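Local coordinates for protein-disulfide isomerase (Novosphingobium aromaticivorans, PDB 3GMF) that probably acts as a thiol-disulfide oxidoreductase or isomerase of the thioredoxin superfamily, helping proteins form or rearrange their disulfide bonds, at residues His7-Gly11 with Arg78-Leu82; Val23-Cys27 with Arg60-Asp64; Val55-Val59 with Glu156-Ile161. All coordinates share one frame; numbering follows the deposited sequence. Where two conformers were deposited one is given.

Contact 1: residues His7-Gly11 with Arg78-Leu82; sequences HHLLG and RFFTL
Two aromatic rings lie flat on one another where H8 of the edge strand meets F79 of the helix: their centroids are 3.6 Å apart and their planes only 1° from parallel, a face-to-face stack with little offset. The imidazole keeps CG beside its backbone N (chi1 -78°), which turns its face to the phenyl ring, while F79 CG stands anti to the backbone N (chi1 174°) and holds the phenyl out to meet it. Histidine suits a partly exposed strand: its aromatic ring can lie on a phenyl, and its polar nitrogens tolerate the surface nearby.

The aliphatic contacts are of the CH-pi kind. H8 CB adds to the stack, sitting over the F79 ring, and L10 CB rests on one face of the F80 ring, 4.0 Å from its centroid and displaced toward the rim at CZ. The other face of F80 is taken by F79 CD2, so this phenyl is sandwiched between leucine and phenylalanine.

H8 O lies near the plane of the same ring, 3.6 Å from F80 CZ, and no hydrogen bond joins strand and helix.

The axes of strand 7-10 and segment 78-82 stand at 95°. A backbone bond ties L10 to I53 of strand 51-57, F80 packs on V55, and N72 of helix 62-73 touches H8. Helix 76-88, part of the insert before strand 171-174, thus packs on the outermost strand of the thioredoxin-like sheet.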
ATOM      1  N   HIS A   7      -4.507  -7.987   0.011  1.00 26.00           N
ATOM      2  CA  HIS A   7      -4.980  -7.859  -1.394  1.00 28.45           C
ATOM      3  C   HIS A   7      -6.297  -7.115  -1.387  1.00 29.78           C
ATOM      4  O   HIS A   7      -7.182  -7.424  -0.574  1.00 30.11           O
ATOM      5  CB  HIS A   7      -5.284  -9.215  -2.046  1.00 28.12           C
ATOM      6  CG  HIS A   7      -4.132 -10.170  -2.134  1.00 28.86           C
ATOM      7  ND1 HIS A   7      -3.715 -10.702  -3.336  1.00 36.40           N
ATOM      8  CD2 HIS A   7      -3.366 -10.750  -1.181  1.00 36.35           C
ATOM      9  CE1 HIS A   7      -2.731 -11.556  -3.119  1.00 40.44           C
ATOM     10  NE2 HIS A   7      -2.486 -11.589  -1.822  1.00 34.00           N
ATOM     11  N   HIS A   8      -6.458  -6.159  -2.292  1.00 27.35           N
ATOM     12  CA  HIS A   8      -7.734  -5.429  -2.402  1.00 24.87           C
ATOM     13  C   HIS A   8      -8.085  -5.172  -3.848  1.00 27.78           C
ATOM     14  O   HIS A   8      -7.240  -4.730  -4.625  1.00 32.94           O
ATOM     15  CB  HIS A   8      -7.653  -4.110  -1.660  1.00 32.08           C
ATOM     16  CG  HIS A   8      -7.801  -4.255  -0.178  1.00 42.45           C
ATOM     17  ND1 HIS A   8      -6.732  -4.494   0.654  1.00 37.73           N
ATOM     18  CD2 HIS A   8      -8.898  -4.218   0.615  1.00 47.04           C
ATOM     19  CE1 HIS A   8      -7.160  -4.596   1.898  1.00 35.39           C
ATOM     20  NE2 HIS A   8      -8.469  -4.421   1.903  1.00 49.82           N
ATOM     21  N   LEU A   9      -9.336  -5.435  -4.220  1.00 29.24           N
ATOM     22  CA  LEU A   9      -9.708  -5.343  -5.625  1.00 28.43           C
ATOM     23  C   LEU A   9     -10.608  -4.148  -5.905  1.00 31.27           C
ATOM     24  O   LEU A   9     -11.630  -3.965  -5.243  1.00 33.70           O
ATOM     25  CB  LEU A   9     -10.382  -6.630  -6.089  1.00 28.02           C
ATOM     26  CG  LEU A   9     -10.659  -6.785  -7.588  1.00 33.56           C
ATOM     27  CD1 LEU A   9      -9.383  -6.915  -8.414  1.00 30.08           C
ATOM     28  CD2 LEU A   9     -11.540  -8.014  -7.775  1.00 37.88           C
ATOM     29  N   LEU A  10     -10.214  -3.347  -6.891  1.00 32.96           N
ATOM     30  CA  LEU A  10     -11.022  -2.222  -7.374  1.00 36.56           C
ATOM     31  C   LEU A  10     -11.601  -2.596  -8.728  1.00 38.09           C
ATOM     32  O   LEU A  10     -10.864  -2.959  -9.650  1.00 32.66           O
ATOM     33  CB  LEU A  10     -10.185  -0.941  -7.496  1.00 34.97           C
ATOM     34  CG  LEU A  10     -10.950   0.348  -7.829  1.00 37.12           C
ATOM     35  CD1 LEU A  10     -12.091   0.584  -6.846  1.00 41.56           C
ATOM     36  CD2 LEU A  10     -10.029   1.571  -7.876  1.00 41.31           C
ATOM     37  N   GLY A  11     -12.925  -2.548  -8.835  1.00 32.81           N
ATOM     38  CA  GLY A  11     -13.591  -2.916 -10.070  1.00 33.39           C
ATOM     39  C   GLY A  11     -14.052  -4.359 -10.105  1.00 40.21           C
ATOM     40  O   GLY A  11     -13.983  -5.083  -9.102  1.00 39.39           O
ATOM     41  N   ARG A  78     -13.808   1.156   2.567  1.00 39.75           N
ATOM     42  CA  ARG A  78     -13.050   2.310   3.038  0.50 39.14           C
ATOM     43  C   ARG A  78     -11.562   2.175   2.675  1.00 39.66           C
ATOM     44  O   ARG A  78     -10.842   3.180   2.616  1.00 39.35           O
ATOM     45  CB  ARG A  78     -13.260   2.517   4.549  0.50 39.81           C
ATOM     46  CG  ARG A  78     -12.292   3.481   5.236  0.50 46.53           C
ATOM     47  CD  ARG A  78     -12.988   4.593   6.021  0.50 51.87           C
ATOM     48  NE  ARG A  78     -12.026   5.506   6.650  0.50 50.43           N
ATOM     49  CZ  ARG A  78     -11.362   6.476   6.019  0.50 51.80           C
ATOM     50  NH1 ARG A  78     -11.526   6.682   4.716  0.50 52.19           N
ATOM     51  NH2 ARG A  78     -10.516   7.243   6.696  0.50 46.21           N
ATOM     52  N   PHE A  79     -11.106   0.942   2.410  1.00 36.55           N
ATOM     53  CA  PHE A  79      -9.674   0.710   2.059  1.00 33.21           C
ATOM     54  C   PHE A  79      -9.138   1.698   1.060  1.00 31.60           C
ATOM     55  O   PHE A  79      -8.101   2.326   1.308  1.00 33.15           O
ATOM     56  CB  PHE A  79      -9.403  -0.702   1.502  1.00 33.99           C
ATOM     57  CG  PHE A  79      -7.973  -0.886   1.017  1.00 29.92           C
ATOM     58  CD1 PHE A  79      -6.946  -1.126   1.932  1.00 30.61           C
ATOM     59  CD2 PHE A  79      -7.652  -0.772  -0.345  1.00 26.66           C
ATOM     60  CE1 PHE A  79      -5.616  -1.271   1.498  1.00 28.54           C
ATOM     61  CE2 PHE A  79      -6.319  -0.919  -0.789  1.00 27.12           C
ATOM     62  CZ  PHE A  79      -5.314  -1.160   0.142  1.00 28.70           C
ATOM     63  N   PHE A  80      -9.805   1.797  -0.091  1.00 31.14           N
ATOM     64  CA  PHE A  80      -9.228   2.526  -1.219  1.00 31.58           C
ATOM     65  C   PHE A  80      -9.083   4.013  -0.967  1.00 32.21           C
ATOM     66  O   PHE A  80      -8.080   4.598  -1.380  1.00 36.31           O
ATOM     67  CB  PHE A  80      -9.950   2.209  -2.535  1.00 32.78           C
ATOM     68  CG  PHE A  80      -9.471   0.945  -3.177  1.00 33.26           C
ATOM     69  CD1 PHE A  80      -8.316   0.949  -3.958  1.00 39.11           C
ATOM     70  CD2 PHE A  80     -10.141  -0.260  -2.975  1.00 30.81           C
ATOM     71  CE1 PHE A  80      -7.849  -0.217  -4.540  1.00 36.68           C
ATOM     72  CE2 PHE A  80      -9.667  -1.451  -3.562  1.00 34.73           C
ATOM     73  CZ  PHE A  80      -8.522  -1.418  -4.339  1.00 39.60           C
ATOM     74  N   THR A  81     -10.052   4.619  -0.270  1.00 34.35           N
ATOM     75  CA  THR A  81      -9.932   6.032   0.097  0.50 35.28           C
ATOM     76  C   THR A  81      -8.762   6.255   1.053  1.00 34.12           C
ATOM     77  O   THR A  81      -7.995   7.194   0.889  1.00 31.18           O
ATOM     78  CB  THR A  81     -11.230   6.633   0.692  0.50 38.41           C
ATOM     79  OG1 THR A  81     -11.862   5.688   1.566  0.50 35.95           O
ATOM     80  CG2 THR A  81     -12.182   7.012  -0.423  0.50 38.11           C
ATOM     81  N   LEU A  82      -8.615   5.365   2.023  1.00 33.79           N
ATOM     82  CA  LEU A  82      -7.556   5.481   3.020  1.00 29.12           C
ATOM     83  C   LEU A  82      -6.155   5.198   2.440  1.00 25.96           C
ATOM     84  O   LEU A  82      -5.201   5.949   2.712  1.00 27.04           O
ATOM     85  CB  LEU A  82      -7.860   4.553   4.189  1.00 32.35           C
ATOM     86  CG  LEU A  82      -7.146   4.866   5.509  1.00 37.18           C
ATOM     87  CD1 LEU A  82      -7.199   6.370   5.853  1.00 38.18           C
ATOM     88  CD2 LEU A  82      -7.755   4.020   6.603  1.00 36.31           C
TER

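Contact 2: residues Val23-Cys27 with Arg60-Asp64; sequences VSYTC and RDPID
R60 lays its guanidinium against C27, whose CB sits over one face of the group, 3.6 Å from NH2, and it turns the rim of that group to two hydroxyls. NE donates to S24 OG at 2.8 Å and NH2 to T26 OG1 at 3.0 Å, each partner a little out of the guanidinium plane. The bend at chi3 (-54°) brings the arginine head back over the turn, and two neighbouring N-H groups fix its rotation.

Both hydroxyls in turn donate hydrogen bonds to carboxylates. S24 OG donates to D64 OD2 and T26 OG1 to D61 OD2, each at 2.6 Å; the latter bond arrives on the syn side of D61, while S24 comes from above the plane of D64. Serine and threonine suit these places because a hydroxyl can accept from arginine and donate to aspartate at once. The positive head is thus linked through them to two acids, which would probably favour their ionised form.

D64 is the more fully engaged acid. OD2 also accepts from R60 N, on the opposite face from S24; OD1 accepts from Y25 N at 2.9 Å, and a water lies within hydrogen-bonding distance of both OD1 and V23 O. D61 is the N-cap of helix 62-73, its OD1 receiving D64 N at 170°. T26 CG2 meets I63 CG2, an apolar touch beside the polar network.

The S24-C27 type I turn joins strand 17-23 to helix 28-46, and C27 caps that helix as the first cysteine of a CxxC of the thioredoxin type, consistent with a redox site. The Y25 hydroxyl bonds to H83 and T71, between helices 76-88 and 62-73, while I120 of helix 113-123 packs on I63.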
ATOM      1  N   VAL A  23       2.799  -2.456  -4.015  1.00 22.35           N
ATOM      2  CA  VAL A  23       3.126  -1.075  -3.615  1.00 17.76           C
ATOM      3  C   VAL A  23       3.458  -1.007  -2.122  1.00 19.66           C
ATOM      4  O   VAL A  23       3.034  -1.854  -1.337  1.00 18.07           O
ATOM      5  CB  VAL A  23       2.000  -0.049  -3.953  1.00 18.99           C
ATOM      6  CG1 VAL A  23       1.723  -0.017  -5.494  1.00 23.30           C
ATOM      7  CG2 VAL A  23       0.720  -0.359  -3.156  1.00 22.77           C
ATOM      8  N   SER A  24       4.181   0.049  -1.750  1.00 19.32           N
ATOM      9  CA  SER A  24       4.669   0.209  -0.387  1.00 19.47           C
ATOM     10  C   SER A  24       4.401   1.633   0.074  1.00 19.75           C
ATOM     11  O   SER A  24       4.678   2.565  -0.677  1.00 19.79           O
ATOM     12  CB  SER A  24       6.170  -0.038  -0.370  1.00 20.65           C
ATOM     13  OG  SER A  24       6.767   0.505   0.807  1.00 21.33           O
ATOM     14  N   TYR A  25       3.899   1.789   1.306  1.00 18.79           N
ATOM     15  CA  TYR A  25       3.544   3.146   1.834  1.00 21.36           C
ATOM     16  C   TYR A  25       4.728   4.069   2.069  1.00 20.26           C
ATOM     17  O   TYR A  25       4.550   5.286   2.168  1.00 21.17           O
ATOM     18  CB  TYR A  25       2.692   3.057   3.110  1.00 20.30           C
ATOM     19  CG  TYR A  25       1.349   2.411   2.865  1.00 24.55           C
ATOM     20  CD1 TYR A  25       0.364   3.087   2.127  1.00 25.49           C
ATOM     21  CD2 TYR A  25       1.056   1.133   3.358  1.00 23.15           C
ATOM     22  CE1 TYR A  25      -0.871   2.508   1.877  1.00 23.75           C
ATOM     23  CE2 TYR A  25      -0.216   0.525   3.105  1.00 20.87           C
ATOM     24  CZ  TYR A  25      -1.160   1.234   2.363  1.00 23.32           C
ATOM     25  OH  TYR A  25      -2.384   0.658   2.111  1.00 26.98           O
ATOM     26  N   THR A  26       5.926   3.498   2.186  1.00 22.48           N
ATOM     27  CA  THR A  26       7.130   4.310   2.485  1.00 21.23           C
ATOM     28  C   THR A  26       7.967   4.612   1.246  1.00 19.71           C
ATOM     29  O   THR A  26       9.059   5.187   1.341  1.00 24.27           O
ATOM     30  CB  THR A  26       8.013   3.649   3.555  1.00 24.37           C
ATOM     31  OG1 THR A  26       8.360   2.306   3.141  1.00 21.90           O
ATOM     32  CG2 THR A  26       7.286   3.626   4.899  1.00 23.94           C
ATOM     33  N   CYS A  27       7.461   4.205   0.081  1.00 23.73           N
ATOM     34  CA  CYS A  27       8.197   4.339  -1.179  1.00 22.09           C
ATOM     35  C   CYS A  27       7.773   5.613  -1.914  1.00 23.84           C
ATOM     36  O   CYS A  27       6.586   5.813  -2.190  1.00 21.88           O
ATOM     37  CB  CYS A  27       7.942   3.091  -2.052  1.00 22.76           C
ATOM     38  SG  CYS A  27       8.522   3.242  -3.756  1.00 23.25           S
ATOM     39  N   ARG A  60       7.664  -3.317   3.233  1.00 19.08           N
ATOM     40  CA  ARG A  60       9.138  -3.314   3.118  1.00 19.75           C
ATOM     41  C   ARG A  60       9.884  -3.086   4.429  1.00 23.06           C
ATOM     42  O   ARG A  60      11.095  -3.390   4.524  1.00 22.40           O
ATOM     43  CB  ARG A  60       9.609  -2.241   2.122  1.00 20.75           C
ATOM     44  CG  ARG A  60       9.043  -2.393   0.679  1.00 19.05           C
ATOM     45  CD  ARG A  60       9.660  -1.367  -0.244  1.00 22.62           C
ATOM     46  NE  ARG A  60       9.473  -0.018   0.309  1.00 21.73           N
ATOM     47  CZ  ARG A  60      10.324   0.984   0.139  1.00 27.54           C
ATOM     48  NH1 ARG A  60      11.427   0.797  -0.576  1.00 24.73           N
ATOM     49  NH2 ARG A  60      10.081   2.172   0.712  1.00 25.45           N
ATOM     50  N   ASP A  61       9.181  -2.492   5.400  1.00 22.70           N
ATOM     51  CA  ASP A  61       9.805  -1.982   6.650  1.00 18.67           C
ATOM     52  C   ASP A  61       8.690  -1.790   7.708  1.00 20.57           C
ATOM     53  O   ASP A  61       7.502  -1.863   7.386  1.00 19.73           O
ATOM     54  CB  ASP A  61      10.625  -0.694   6.366  1.00 20.26           C
ATOM     55  CG  ASP A  61       9.754   0.462   5.881  1.00 21.28           C
ATOM     56  OD1 ASP A  61       8.891   0.888   6.663  1.00 21.50           O
ATOM     57  OD2 ASP A  61       9.935   0.916   4.724  1.00 22.40           O
ATOM     58  N   PRO A  62       9.065  -1.616   8.994  1.00 19.76           N
ATOM     59  CA  PRO A  62       8.035  -1.564  10.028  1.00 20.80           C
ATOM     60  C   PRO A  62       7.164  -0.294   9.983  1.00 20.62           C
ATOM     61  O   PRO A  62       6.082  -0.302  10.558  1.00 21.93           O
ATOM     62  CB  PRO A  62       8.836  -1.634  11.346  1.00 22.92           C
ATOM     63  CG  PRO A  62      10.195  -2.077  10.946  1.00 31.44           C
ATOM     64  CD  PRO A  62      10.423  -1.551   9.565  1.00 26.32           C
ATOM     65  N   ILE A  63       7.656   0.777   9.356  1.00 18.96           N
ATOM     66  CA  ILE A  63       6.834   2.003   9.186  1.00 19.77           C
ATOM     67  C   ILE A  63       5.691   1.730   8.186  1.00 21.74           C
ATOM     68  O   ILE A  63       4.506   1.995   8.459  1.00 22.46           O
ATOM     69  CB  ILE A  63       7.688   3.183   8.738  1.00 22.12           C
ATOM     70  CG1 ILE A  63       8.756   3.475   9.794  1.00 24.23           C
ATOM     71  CG2 ILE A  63       6.833   4.484   8.606  1.00 20.82           C
ATOM     72  CD1 ILE A  63       9.911   4.279   9.218  1.00 27.86           C
ATOM     73  N   ASP A  64       6.076   1.182   7.040  1.00 21.29           N
ATOM     74  CA  ASP A  64       5.153   0.591   6.043  1.00 18.43           C
ATOM     75  C   ASP A  64       4.144  -0.360   6.704  1.00 19.96           C
ATOM     76  O   ASP A  64       2.931  -0.235   6.494  1.00 19.70           O
ATOM     77  CB  ASP A  64       6.006  -0.171   5.021  1.00 19.90           C
ATOM     78  CG  ASP A  64       5.295  -0.406   3.691  1.00 21.60           C
ATOM     79  OD1 ASP A  64       4.113  -0.019   3.514  1.00 21.39           O
ATOM     80  OD2 ASP A  64       5.956  -0.998   2.804  1.00 23.98           O
TER
HETATM   81  O   HOH W   1       2.852  -1.813   1.832  1.00 24.05           O

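Contact 3: residues Val55-Val59 with Glu156-Ile161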
ATOM      1  N   VAL A  55      -4.688  -4.284  -5.603  1.00 25.12           N
ATOM      2  CA  VAL A  55      -3.611  -3.623  -4.864  1.00 22.96           C
ATOM      3  C   VAL A  55      -3.093  -4.595  -3.836  1.00 23.57           C
ATOM      4  O   VAL A  55      -3.855  -5.128  -3.031  1.00 26.33           O
ATOM      5  CB  VAL A  55      -4.106  -2.318  -4.211  1.00 24.20           C
ATOM      6  CG1 VAL A  55      -3.055  -1.736  -3.258  1.00 27.36           C
ATOM      7  CG2 VAL A  55      -4.462  -1.320  -5.299  1.00 26.24           C
ATOM      8  N   ARG A  56      -1.798  -4.860  -3.913  1.00 22.60           N
ATOM      9  CA  ARG A  56      -1.168  -5.682  -2.897  0.50 21.23           C
ATOM     10  C   ARG A  56      -0.202  -4.850  -2.073  1.00 26.35           C
ATOM     11  O   ARG A  56       0.628  -4.087  -2.600  1.00 25.32           O
ATOM     12  CB  ARG A  56      -0.483  -6.903  -3.490  0.50 16.35           C
ATOM     13  CG  ARG A  56      -1.426  -7.850  -4.224  0.50 16.37           C
ATOM     14  CD  ARG A  56      -0.618  -8.958  -4.837  0.50 14.81           C
ATOM     15  NE  ARG A  56      -1.426  -9.832  -5.678  0.50 22.67           N
ATOM     16  CZ  ARG A  56      -0.995 -10.978  -6.189  0.50 32.60           C
ATOM     17  NH1 ARG A  56       0.235 -11.413  -5.928  0.50 31.34           N
ATOM     18  NH2 ARG A  56      -1.798 -11.693  -6.952  0.50 14.42           N
ATOM     19  N   ASN A  57      -0.350  -4.980  -0.756  1.00 21.82           N
ATOM     20  CA  ASN A  57       0.541  -4.293   0.173  1.00 22.75           C
ATOM     21  C   ASN A  57       1.849  -5.057   0.252  1.00 21.63           C
ATOM     22  O   ASN A  57       1.948  -6.114   0.886  1.00 25.84           O
ATOM     23  CB  ASN A  57      -0.094  -4.161   1.553  1.00 21.56           C
ATOM     24  CG  ASN A  57      -1.374  -3.363   1.524  1.00 23.68           C
ATOM     25  OD1 ASN A  57      -2.452  -3.878   1.828  1.00 27.01           O
ATOM     26  ND2 ASN A  57      -1.268  -2.110   1.164  1.00 25.07           N
ATOM     27  N   PHE A  58       2.854  -4.511  -0.412  1.00 18.31           N
ATOM     28  CA  PHE A  58       4.183  -5.101  -0.390  1.00 19.20           C
ATOM     29  C   PHE A  58       4.918  -4.383   0.739  1.00 20.45           C
ATOM     30  O   PHE A  58       5.427  -3.270   0.553  1.00 21.83           O
ATOM     31  CB  PHE A  58       4.873  -4.862  -1.724  1.00 19.92           C
ATOM     32  CG  PHE A  58       6.193  -5.555  -1.849  1.00 22.00           C
ATOM     33  CD1 PHE A  58       6.252  -6.910  -2.130  1.00 24.98           C
ATOM     34  CD2 PHE A  58       7.385  -4.843  -1.667  1.00 23.99           C
ATOM     35  CE1 PHE A  58       7.484  -7.557  -2.237  1.00 25.05           C
ATOM     36  CE2 PHE A  58       8.628  -5.469  -1.781  1.00 21.06           C
ATOM     37  CZ  PHE A  58       8.677  -6.822  -2.068  1.00 22.57           C
ATOM     38  N   VAL A  59       4.987  -5.037   1.904  1.00 17.53           N
ATOM     39  CA  VAL A  59       5.447  -4.340   3.112  1.00 18.52           C
ATOM     40  C   VAL A  59       6.962  -4.452   3.259  1.00 21.52           C
ATOM     41  O   VAL A  59       7.482  -5.563   3.403  1.00 20.70           O
ATOM     42  CB  VAL A  59       4.754  -4.922   4.355  1.00 21.28           C
ATOM     43  CG1 VAL A  59       5.318  -4.261   5.618  1.00 21.71           C
ATOM     44  CG2 VAL A  59       3.220  -4.734   4.272  1.00 17.14           C
ATOM     45  N   GLU A 156       1.969 -12.466   2.966  1.00 20.43           N
ATOM     46  CA  GLU A 156       1.578 -11.992   1.636  1.00 19.76           C
ATOM     47  C   GLU A 156       2.788 -11.356   0.917  1.00 22.16           C
ATOM     48  O   GLU A 156       3.018 -11.565  -0.281  1.00 19.74           O
ATOM     49  CB  GLU A 156       0.408 -11.008   1.817  1.00 22.65           C
ATOM     50  CG  GLU A 156      -0.089 -10.378   0.551  1.00 30.49           C
ATOM     51  CD  GLU A 156       0.542  -9.026   0.351  1.00 26.88           C
ATOM     52  OE1 GLU A 156       0.581  -8.224   1.322  1.00 30.60           O
ATOM     53  OE2 GLU A 156       1.005  -8.776  -0.775  1.00 34.56           O
ATOM     54  N   THR A 157       3.563 -10.580   1.663  1.00 18.80           N
ATOM     55  CA  THR A 157       4.752  -9.925   1.145  1.00 18.48           C
ATOM     56  C   THR A 157       5.791 -10.983   0.763  1.00 21.80           C
ATOM     57  O   THR A 157       6.428 -10.900  -0.310  1.00 21.83           O
ATOM     58  CB  THR A 157       5.336  -8.940   2.197  1.00 17.99           C
ATOM     59  OG1 THR A 157       4.365  -7.907   2.427  1.00 20.75           O
ATOM     60  CG2 THR A 157       6.660  -8.309   1.702  1.00 21.10           C
ATOM     61  N   ASP A 158       5.946 -11.983   1.626  1.00 19.93           N
ATOM     62  CA  ASP A 158       6.903 -13.061   1.363  1.00 17.22           C
ATOM     63  C   ASP A 158       6.495 -13.808   0.074  1.00 20.23           C
ATOM     64  O   ASP A 158       7.383 -14.220  -0.685  1.00 23.90           O
ATOM     65  CB  ASP A 158       6.964 -14.041   2.537  1.00 19.64           C
ATOM     66  CG  ASP A 158       7.701 -13.478   3.759  1.00 17.93           C
ATOM     67  OD1 ASP A 158       8.371 -12.410   3.662  1.00 22.35           O
ATOM     68  OD2 ASP A 158       7.589 -14.125   4.823  1.00 20.61           O
ATOM     69  N   GLU A 159       5.190 -13.969  -0.161  1.00 21.78           N
ATOM     70  CA  GLU A 159       4.669 -14.621  -1.409  1.00 21.72           C
ATOM     71  C   GLU A 159       5.107 -13.858  -2.654  1.00 24.05           C
ATOM     72  O   GLU A 159       5.527 -14.462  -3.651  1.00 24.71           O
ATOM     73  CB  GLU A 159       3.135 -14.754  -1.381  1.00 22.56           C
ATOM     74  CG  GLU A 159       2.528 -15.658  -2.503  1.00 29.21           C
ATOM     75  CD  GLU A 159       2.189 -14.948  -3.825  1.00 46.76           C
ATOM     76  OE1 GLU A 159       2.297 -13.708  -3.928  1.00 44.95           O
ATOM     77  OE2 GLU A 159       1.807 -15.652  -4.787  1.00 53.05           O
ATOM     78  N   ALA A 160       4.999 -12.528  -2.594  1.00 22.80           N
ATOM     79  CA  ALA A 160       5.470 -11.660  -3.678  1.00 23.16           C
ATOM     80  C   ALA A 160       6.977 -11.811  -3.938  1.00 22.92           C
ATOM     81  O   ALA A 160       7.415 -11.926  -5.095  1.00 26.04           O
ATOM     82  CB  ALA A 160       5.122 -10.209  -3.368  1.00 22.69           C
ATOM     83  N   ILE A 161       7.761 -11.801  -2.862  1.00 20.36           N
ATOM     84  CA  ILE A 161       9.210 -11.932  -2.941  1.00 20.90           C
ATOM     85  C   ILE A 161       9.568 -13.317  -3.506  1.00 23.41           C
ATOM     86  O   ILE A 161      10.353 -13.418  -4.447  1.00 23.63           O
ATOM     87  CB  ILE A 161       9.854 -11.720  -1.551  1.00 22.68           C
ATOM     88  CG1 ILE A 161       9.716 -10.249  -1.128  1.00 20.22           C
ATOM     89  CG2 ILE A 161      11.323 -12.166  -1.548  1.00 21.88           C
ATOM     90  CD1 ILE A 161      10.256  -9.989   0.283  1.00 23.79           C
TER
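V59 N gives its hydrogen to T157 OG1 across 3.0 Å, almost straight at 168°. That hydroxyl is also bonded to L153 O one turn back in its helix, so threonine serves both the loop after strand 51-57 and its own helix. Its CG2, anti to the backbone N, lies over one face of the F58 ring, 4.3 Å from the centroid. A valine here would probably leave V59 N without its acceptor and L153 O without the hydroxyl's bond.

N57 O approaches E156 OE1 to 2.6 Å, a spacing that suggests a protonated acid donating to the carbonyl. The N57 amide is met by N72 at OD1, and its ND2 bonds weakly to Y25 OH. R56 puts its stronger pairing into E54, and its NH1 makes only a long salt bridge, 3.7 Å, to E159 OE1.

F58 supplies the apolar part: the small A160 lets its CB come up to the ring edge, and I161 CG1 touches CE1.

The directions of strand segment 55-57 and helix segment 156-161 differ by 106°. A160 packs on F22 of strand 17-23, and E156 on H7 of strand 7-10. Helix 147-164 lies against a thioredoxin-like sheet, with F58 near, but not touching, the probable CxxC site.

How the contacts relate
From the N terminus, strand 7-10 comes first, and contact 1 closes a loop of 66 residues by bringing helix 76-88 back to it. Nested inside that loop, contact 2 joins the turn after strand 17-23 to the start of helix 62-73. Contact 3 begins on strand 51-57, within both loops, and ends far along on helix 147-164, so it crosses contacts 1 and 2. The sheet connects them all: H8 O probably bonds to V55 N, and V23 O to F58 N, each at 2.8 Å. F79 and Y25 pack together between contacts 1 and 2. Helices 62-73, 76-88 and 147-164 are thereby tied to a single thioredoxin-like sheet.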